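Heme oxygenase (Leptospira interrogans, PDB 5KZL) binds heme and, as a heme oxygenase, catalyses its oxidative cleavage to biliverdin with release of iron and carbon monoxide. Local coordinates at residues Y44-E49 against D88-Y93; E123-A127 against Q192-A196. The protein carries 1 engineered substitution. All coordinates share one frame. Where two conformers were deposited one is given. Residue numbers count along the deposited sequence, not the author numbering.

Contact 1 (Y44-E49 against D88-Y93); sequences YARHLE and DLQFFY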
ATOM      1  N   TYR A  44       2.637  -8.277 -14.290  1.00  8.16           N
ATOM      2  CA  TYR A  44       1.606  -7.604 -13.512  1.00  7.32           C
ATOM      3  C   TYR A  44       1.049  -8.513 -12.398  1.00 11.13           C
ATOM      4  O   TYR A  44       0.858  -8.064 -11.263  1.00 10.61           O
ATOM      5  CB  TYR A  44       0.481  -7.070 -14.423  1.00  7.40           C
ATOM      6  CG  TYR A  44      -0.509  -6.244 -13.632  1.00  6.86           C
ATOM      7  CD1 TYR A  44      -0.180  -4.964 -13.185  1.00  9.30           C
ATOM      8  CD2 TYR A  44      -1.772  -6.740 -13.325  1.00  6.94           C
ATOM      9  CE1 TYR A  44      -1.081  -4.205 -12.445  1.00  9.50           C
ATOM     10  CE2 TYR A  44      -2.676  -5.995 -12.567  1.00  7.08           C
ATOM     11  CZ  TYR A  44      -2.326  -4.725 -12.135  1.00 10.84           C
ATOM     12  OH  TYR A  44      -3.199  -3.992 -11.373  1.00  9.48           O
ATOM     13  N   ALA A  45       0.773  -9.787 -12.737  1.00  8.86           N
ATOM     14  CA  ALA A  45       0.252 -10.772 -11.779  1.00  8.87           C
ATOM     15  C   ALA A  45       1.241 -11.021 -10.610  1.00 10.58           C
ATOM     16  O   ALA A  45       0.794 -11.081  -9.456  1.00 10.55           O
ATOM     17  CB  ALA A  45      -0.103 -12.064 -12.503  1.00  9.26           C
ATOM     18  N   ARG A  46       2.571 -11.117 -10.899  1.00  7.38           N
ATOM     19  CA  ARG A  46       3.614 -11.300  -9.883  0.50  6.56           C
ATOM     20  C   ARG A  46       3.662 -10.069  -8.974  1.00 10.27           C
ATOM     21  O   ARG A  46       3.844 -10.206  -7.759  1.00  8.80           O
ATOM     22  CB  ARG A  46       4.990 -11.592 -10.528  0.50  5.27           C
ATOM     23  CG  ARG A  46       5.007 -12.903 -11.325  0.50  3.00           C
ATOM     24  CD  ARG A  46       6.397 -13.307 -11.801  0.50  3.00           C
ATOM     25  NE  ARG A  46       6.853 -12.538 -12.960  0.50 11.81           N
ATOM     26  CZ  ARG A  46       6.564 -12.842 -14.222  0.50 30.85           C
ATOM     27  NH1 ARG A  46       5.790 -13.883 -14.501  0.50 23.37           N
ATOM     28  NH2 ARG A  46       7.035 -12.099 -15.213  0.50 17.15           N
ATOM     29  N   HIS A  47       3.432  -8.878  -9.552  1.00  7.72           N
ATOM     30  CA  HIS A  47       3.375  -7.617  -8.833  1.00  9.92           C
ATOM     31  C   HIS A  47       2.193  -7.681  -7.819  1.00 13.00           C
ATOM     32  O   HIS A  47       2.390  -7.348  -6.646  1.00 12.56           O
ATOM     33  CB  HIS A  47       3.258  -6.489  -9.873  1.00 12.48           C
ATOM     34  CG  HIS A  47       2.477  -5.291  -9.455  1.00 17.37           C
ATOM     35  ND1 HIS A  47       3.086  -4.228  -8.819  1.00 21.01           N
ATOM     36  CD2 HIS A  47       1.180  -4.978  -9.690  1.00 20.70           C
ATOM     37  CE1 HIS A  47       2.138  -3.313  -8.662  1.00 20.99           C
ATOM     38  NE2 HIS A  47       0.969  -3.736  -9.136  1.00 20.95           N
ATOM     39  N   LEU A  48       1.004  -8.196  -8.243  1.00  9.34           N
ATOM     40  CA  LEU A  48      -0.139  -8.386  -7.326  1.00  8.11           C
ATOM     41  C   LEU A  48       0.162  -9.423  -6.244  1.00 10.83           C
ATOM     42  O   LEU A  48      -0.332  -9.271  -5.134  1.00  9.20           O
ATOM     43  CB  LEU A  48      -1.462  -8.780  -8.051  1.00  8.36           C
ATOM     44  CG  LEU A  48      -2.011  -7.816  -9.111  1.00 13.48           C
ATOM     45  CD1 LEU A  48      -3.131  -8.463  -9.912  1.00 12.93           C
ATOM     46  CD2 LEU A  48      -2.457  -6.485  -8.512  1.00 17.21           C
ATOM     47  N   GLU A  49       0.963 -10.458  -6.553  1.00  8.21           N
ATOM     48  CA  GLU A  49       1.302 -11.480  -5.553  1.00  8.30           C
ATOM     49  C   GLU A  49       2.076 -10.875  -4.424  1.00 11.38           C
ATOM     50  O   GLU A  49       1.776 -11.173  -3.278  1.00 10.04           O
ATOM     51  CB  GLU A  49       2.136 -12.591  -6.161  1.00  9.60           C
ATOM     52  CG  GLU A  49       1.344 -13.437  -7.126  1.00 15.83           C
ATOM     53  CD  GLU A  49       2.189 -14.488  -7.800  1.00 23.35           C
ATOM     54  OE1 GLU A  49       3.431 -14.439  -7.683  1.00 22.14           O
ATOM     55  OE2 GLU A  49       1.598 -15.382  -8.433  1.00 23.14           O
ATOM     56  N   ASP A  88      -8.408  -9.950  -7.816  1.00  7.32           N
ATOM     57  CA  ASP A  88      -7.629  -9.664  -9.029  1.00  4.78           C
ATOM     58  C   ASP A  88      -6.739 -10.853  -9.367  1.00  9.68           C
ATOM     59  O   ASP A  88      -6.650 -11.213 -10.532  1.00 10.73           O
ATOM     60  CB  ASP A  88      -6.788  -8.377  -8.878  1.00  5.64           C
ATOM     61  CG  ASP A  88      -7.637  -7.124  -8.790  1.00 10.22           C
ATOM     62  OD1 ASP A  88      -8.843  -7.190  -9.136  1.00 10.06           O
ATOM     63  OD2 ASP A  88      -7.100  -6.081  -8.390  1.00  9.51           O
ATOM     64  N   LEU A  89      -6.135 -11.501  -8.350  1.00  7.69           N
ATOM     65  CA  LEU A  89      -5.303 -12.686  -8.576  1.00  6.69           C
ATOM     66  C   LEU A  89      -6.109 -13.830  -9.210  1.00  9.73           C
ATOM     67  O   LEU A  89      -5.639 -14.481 -10.138  1.00  8.01           O
ATOM     68  CB  LEU A  89      -4.579 -13.127  -7.309  1.00  6.32           C
ATOM     69  CG  LEU A  89      -3.395 -12.239  -6.929  1.00  8.77           C
ATOM     70  CD1 LEU A  89      -3.057 -12.411  -5.481  1.00  9.11           C
ATOM     71  CD2 LEU A  89      -2.176 -12.553  -7.819  1.00 10.42           C
ATOM     72  N   GLN A  90      -7.358 -14.033  -8.750  1.00  7.40           N
ATOM     73  CA  GLN A  90      -8.216 -15.039  -9.366  1.00  6.60           C
ATOM     74  C   GLN A  90      -8.499 -14.655 -10.847  1.00  9.99           C
ATOM     75  O   GLN A  90      -8.524 -15.543 -11.694  1.00  9.41           O
ATOM     76  CB  GLN A  90      -9.530 -15.181  -8.565  1.00  7.28           C
ATOM     77  CG  GLN A  90     -10.459 -16.341  -9.020  1.00  8.25           C
ATOM     78  CD  GLN A  90     -11.245 -16.034 -10.287  1.00 18.91           C
ATOM     79  OE1 GLN A  90     -11.817 -14.946 -10.456  1.00 15.68           O
ATOM     80  NE2 GLN A  90     -11.263 -16.975 -11.237  1.00 15.97           N
ATOM     81  N   PHE A  91      -8.714 -13.352 -11.156  1.00  7.43           N
ATOM     82  CA  PHE A  91      -8.972 -12.959 -12.548  1.00  6.61           C
ATOM     83  C   PHE A  91      -7.770 -13.321 -13.449  1.00 11.15           C
ATOM     84  O   PHE A  91      -7.953 -13.877 -14.537  1.00 10.10           O
ATOM     85  CB  PHE A  91      -9.325 -11.461 -12.681  1.00  7.64           C
ATOM     86  CG  PHE A  91      -9.359 -11.008 -14.130  1.00  8.81           C
ATOM     87  CD1 PHE A  91     -10.455 -11.299 -14.941  1.00 13.12           C
ATOM     88  CD2 PHE A  91      -8.263 -10.377 -14.703  1.00  9.73           C
ATOM     89  CE1 PHE A  91     -10.463 -10.928 -16.289  1.00 13.27           C
ATOM     90  CE2 PHE A  91      -8.256 -10.036 -16.056  1.00 13.05           C
ATOM     91  CZ  PHE A  91      -9.355 -10.311 -16.840  1.00 12.34           C
ATOM     92  N   PHE A  92      -6.552 -12.972 -13.007  1.00  9.25           N
ATOM     93  CA  PHE A  92      -5.355 -13.236 -13.807  1.00  7.78           C
ATOM     94  C   PHE A  92      -4.944 -14.723 -13.876  1.00 13.31           C
ATOM     95  O   PHE A  92      -4.505 -15.194 -14.935  1.00 13.03           O
ATOM     96  CB  PHE A  92      -4.178 -12.365 -13.342  1.00  9.05           C
ATOM     97  CG  PHE A  92      -4.426 -10.923 -13.703  1.00  9.45           C
ATOM     98  CD1 PHE A  92      -4.329 -10.493 -15.019  1.00 11.49           C
ATOM     99  CD2 PHE A  92      -4.839 -10.006 -12.736  1.00  9.65           C
ATOM    100  CE1 PHE A  92      -4.633  -9.172 -15.366  1.00 11.90           C
ATOM    101  CE2 PHE A  92      -5.142  -8.690 -13.082  1.00 12.49           C
ATOM    102  CZ  PHE A  92      -5.026  -8.277 -14.393  1.00 10.21           C
ATOM    103  N   TYR A  93      -5.062 -15.447 -12.760  1.00  9.43           N
ATOM    104  CA  TYR A  93      -4.610 -16.840 -12.715  1.00  9.01           C
ATOM    105  C   TYR A  93      -5.674 -17.914 -12.968  1.00 14.16           C
ATOM    106  O   TYR A  93      -5.305 -19.074 -13.207  1.00 14.32           O
ATOM    107  CB  TYR A  93      -3.931 -17.116 -11.382  1.00  8.83           C
ATOM    108  CG  TYR A  93      -2.542 -16.530 -11.291  1.00  9.31           C
ATOM    109  CD1 TYR A  93      -1.452 -17.172 -11.878  1.00 12.41           C
ATOM    110  CD2 TYR A  93      -2.303 -15.359 -10.582  1.00  9.13           C
ATOM    111  CE1 TYR A  93      -0.167 -16.645 -11.787  1.00 12.23           C
ATOM    112  CE2 TYR A  93      -1.013 -14.830 -10.470  1.00 10.04           C
ATOM    113  CZ  TYR A  93       0.051 -15.477 -11.079  1.00 17.28           C
ATOM    114  OH  TYR A  93       1.327 -14.970 -11.000  1.00 20.30           O
TER
HETATM  115  O   HOH W   1      -5.280  -5.313 -10.491  1.00  8.93           O

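Contact 2 (E123-A127 against Q192-A196); sequences ELLAA and QSILA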
ATOM      1  N   GLU A 123       3.128   1.791  16.926  1.00  8.76           N
ATOM      2  CA  GLU A 123       2.789   3.159  16.481  1.00  8.25           C
ATOM      3  C   GLU A 123       3.388   3.449  15.093  1.00 10.69           C
ATOM      4  O   GLU A 123       2.835   4.248  14.337  1.00  9.85           O
ATOM      5  CB  GLU A 123       3.304   4.212  17.480  1.00  9.31           C
ATOM      6  CG  GLU A 123       2.723   4.041  18.885  1.00 17.44           C
ATOM      7  CD  GLU A 123       3.244   2.894  19.744  1.00 34.51           C
ATOM      8  OE1 GLU A 123       4.355   2.383  19.465  1.00 15.26           O
ATOM      9  OE2 GLU A 123       2.518   2.482  20.681  1.00 27.69           O
ATOM     10  N   LEU A 124       4.521   2.807  14.758  1.00  8.01           N
ATOM     11  CA  LEU A 124       5.145   3.012  13.440  1.00  7.60           C
ATOM     12  C   LEU A 124       4.332   2.392  12.275  1.00 11.10           C
ATOM     13  O   LEU A 124       4.615   2.692  11.110  1.00 10.75           O
ATOM     14  CB  LEU A 124       6.614   2.540  13.410  1.00  7.80           C
ATOM     15  CG  LEU A 124       7.635   3.267  14.323  1.00 10.82           C
ATOM     16  CD1 LEU A 124       9.014   2.659  14.152  1.00 10.81           C
ATOM     17  CD2 LEU A 124       7.719   4.757  14.002  1.00  9.32           C
ATOM     18  N   LEU A 125       3.304   1.560  12.586  1.00  7.71           N
ATOM     19  CA  LEU A 125       2.412   1.027  11.543  1.00  7.22           C
ATOM     20  C   LEU A 125       1.641   2.188  10.879  1.00  9.36           C
ATOM     21  O   LEU A 125       1.165   2.040   9.747  1.00  8.83           O
ATOM     22  CB  LEU A 125       1.437  -0.024  12.111  1.00  7.05           C
ATOM     23  CG  LEU A 125       2.053  -1.377  12.482  1.00 11.48           C
ATOM     24  CD1 LEU A 125       1.008  -2.291  13.109  1.00 12.40           C
ATOM     25  CD2 LEU A 125       2.711  -2.064  11.253  1.00 12.22           C
ATOM     26  N   ALA A 126       1.593   3.369  11.550  1.00  6.93           N
ATOM     27  CA  ALA A 126       0.996   4.581  10.965  1.00  5.19           C
ATOM     28  C   ALA A 126       1.704   4.908   9.649  1.00  9.02           C
ATOM     29  O   ALA A 126       1.051   5.337   8.705  1.00  7.89           O
ATOM     30  CB  ALA A 126       1.106   5.768  11.929  1.00  5.06           C
ATOM     31  N   ALA A 127       3.041   4.700   9.586  1.00  7.63           N
ATOM     32  CA  ALA A 127       3.865   4.933   8.385  1.00  6.71           C
ATOM     33  C   ALA A 127       3.480   4.000   7.240  1.00  8.88           C
ATOM     34  O   ALA A 127       3.418   4.424   6.091  1.00  8.55           O
ATOM     35  CB  ALA A 127       5.329   4.744   8.705  1.00  7.29           C
ATOM     36  N   GLN A 192       8.881  12.345  13.812  1.00  8.13           N
ATOM     37  CA  GLN A 192      10.138  12.112  13.095  1.00  7.77           C
ATOM     38  C   GLN A 192      10.409  10.623  12.896  1.00 11.18           C
ATOM     39  O   GLN A 192      10.875  10.234  11.812  1.00 10.82           O
ATOM     40  CB  GLN A 192      11.321  12.800  13.773  1.00  9.39           C
ATOM     41  CG  GLN A 192      11.389  14.296  13.509  1.00 14.66           C
ATOM     42  CD  GLN A 192      11.508  14.616  12.030  1.00 27.77           C
ATOM     43  OE1 GLN A 192      12.413  14.168  11.311  1.00 25.12           O
ATOM     44  NE2 GLN A 192      10.556  15.339  11.534  1.00 11.29           N
ATOM     45  N   SER A 193      10.116   9.794  13.928  1.00  7.43           N
ATOM     46  CA  SER A 193      10.271   8.331  13.851  1.00  7.78           C
ATOM     47  C   SER A 193       9.268   7.778  12.826  1.00 10.91           C
ATOM     48  O   SER A 193       9.609   6.864  12.054  1.00 10.49           O
ATOM     49  CB  SER A 193      10.043   7.687  15.217  1.00 10.91           C
ATOM     50  OG  SER A 193      11.029   8.081  16.160  1.00 17.84           O
ATOM     51  N   ILE A 194       8.043   8.357  12.778  1.00  8.21           N
ATOM     52  CA  ILE A 194       7.017   7.938  11.792  1.00  7.67           C
ATOM     53  C   ILE A 194       7.509   8.299  10.376  1.00 11.47           C
ATOM     54  O   ILE A 194       7.404   7.472   9.467  1.00  9.44           O
ATOM     55  CB  ILE A 194       5.579   8.458  12.116  1.00 10.18           C
ATOM     56  CG1 ILE A 194       5.071   7.869  13.477  1.00  9.45           C
ATOM     57  CG2 ILE A 194       4.580   8.076  10.982  1.00 10.96           C
ATOM     58  CD1 ILE A 194       3.919   8.616  14.111  1.00 11.88           C
ATOM     59  N   LEU A 195       8.114   9.495  10.209  1.00  8.29           N
ATOM     60  CA  LEU A 195       8.711   9.881   8.918  1.00  6.91           C
ATOM     61  C   LEU A 195       9.857   8.901   8.495  1.00  8.66           C
ATOM     62  O   LEU A 195       9.885   8.449   7.350  1.00  7.19           O
ATOM     63  CB  LEU A 195       9.192  11.356   8.963  1.00  6.67           C
ATOM     64  CG  LEU A 195       9.941  11.892   7.743  1.00 10.00           C
ATOM     65  CD1 LEU A 195       9.103  11.779   6.449  1.00  8.76           C
ATOM     66  CD2 LEU A 195      10.403  13.333   7.979  1.00 11.29           C
ATOM     67  N   ALA A 196      10.765   8.543   9.427  1.00  7.23           N
ATOM     68  CA  ALA A 196      11.870   7.600   9.176  1.00  8.43           C
ATOM     69  C   ALA A 196      11.311   6.234   8.724  1.00 11.64           C
ATOM     70  O   ALA A 196      11.785   5.669   7.726  1.00 10.25           O
ATOM     71  CB  ALA A 196      12.706   7.448  10.437  1.00  9.55           C
TER

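Contact 1 (Y44-E49 against D88-Y93)
F92 lies against the ring of Y44 and the tip of L48. The edge of Y44 points at the face of F92 in an offset edge-to-face pair. Their centroids are 5.4 Å apart and their planes meet at 67°. L48 CD1 adds to this cluster at 3.6 Å from F92 CD2. L48 CB also touches L89 CD2 at 3.8 Å. A45 faces the other helix where the backbones are nearest: its CA is 6.5 Å from the CA of F92, and A45 CB packs on Y93 CE2 at 3.6 Å. L89 CD2 lies 3.7 Å from E49 CG, so it meets the aliphatic part of that side chain.

Polar groups flank this apolar centre. Y44 OH donates to a water at 2.6 Å, and the same water donates to D88 OD2 at 2.9 Å. Y44 OH is also hydrogen-bonded to Y162, and D88 accepts from the backbone N of S160 and F161. E49 OE2 is 2.6 Å from Y93 OH and accepts a hydrogen bond from W96 NE1.

The segments run nearly antiparallel, at 151°, with axes 10.0 Å apart. This is helix-to-helix packing in the all-helical heme oxygenase fold. It joins helix 41-64 to the C-terminal end of helix 82-93, while L151 of helix 125-151 touches both Y44 and F92.

Contact 2 (E123-A127 against Q192-A196)
This is an apolar packing contact in the all-helical heme oxygenase fold, between the start of one long helix and an early turn of another. Segment 123-127 leads from a 3-10 turn into helix 125-151. Segment 192-196 lies on helix 188-210. The contact is small, with 225 Å² buried in total, and its middle is I194.

The CA atoms of L124 and I194 are 5.5 Å apart, so the backbones come close here. L124 CD2 reaches I194 CG1 at 4.1 Å and S193 CB at 3.9 Å. A126 and A127 both direct their CB atoms toward helix 188-210. A126 CB is 4.3 Å from I194 CG2. Two small residues in a row let the side chain of I194 sit close to the backbone of the opposing segment.

E123 turns its carboxylate away and bonds N68 through OE2. L124 also touches I117 of helix 105-120 and E197, one turn further along helix 188-210. The side chain of A127 is about 10 Å from the bound heme, so this is helix packing that does not touch the heme itself. A127 CB meets both the backbone and the side chain of I194, at 3.5 Å from I194 O and 4.1 Å from I194 CG2.

In the fold
From the N terminus, the chain passes three short helices (10-17, 19-24 and 29-36) before helix 41-64, which carries the first half of contact 1. Contact 1 closes a loop of 38 residues when helix 82-93 packs back on it. The chain then passes through helix 105-120 and enters contact 2 at residue 123. Contact 2 closes a longer loop of 64 residues, which holds most of helix 125-151 and all of helix 170-183. The two loops are in series and neither nest nor cross. The centres of contact 1 and contact 2 are about 30 Å apart, on opposite sides of the chain's centre. Helix 125-151 links them: its start forms contact 2, and L151 at its end touches contact 1.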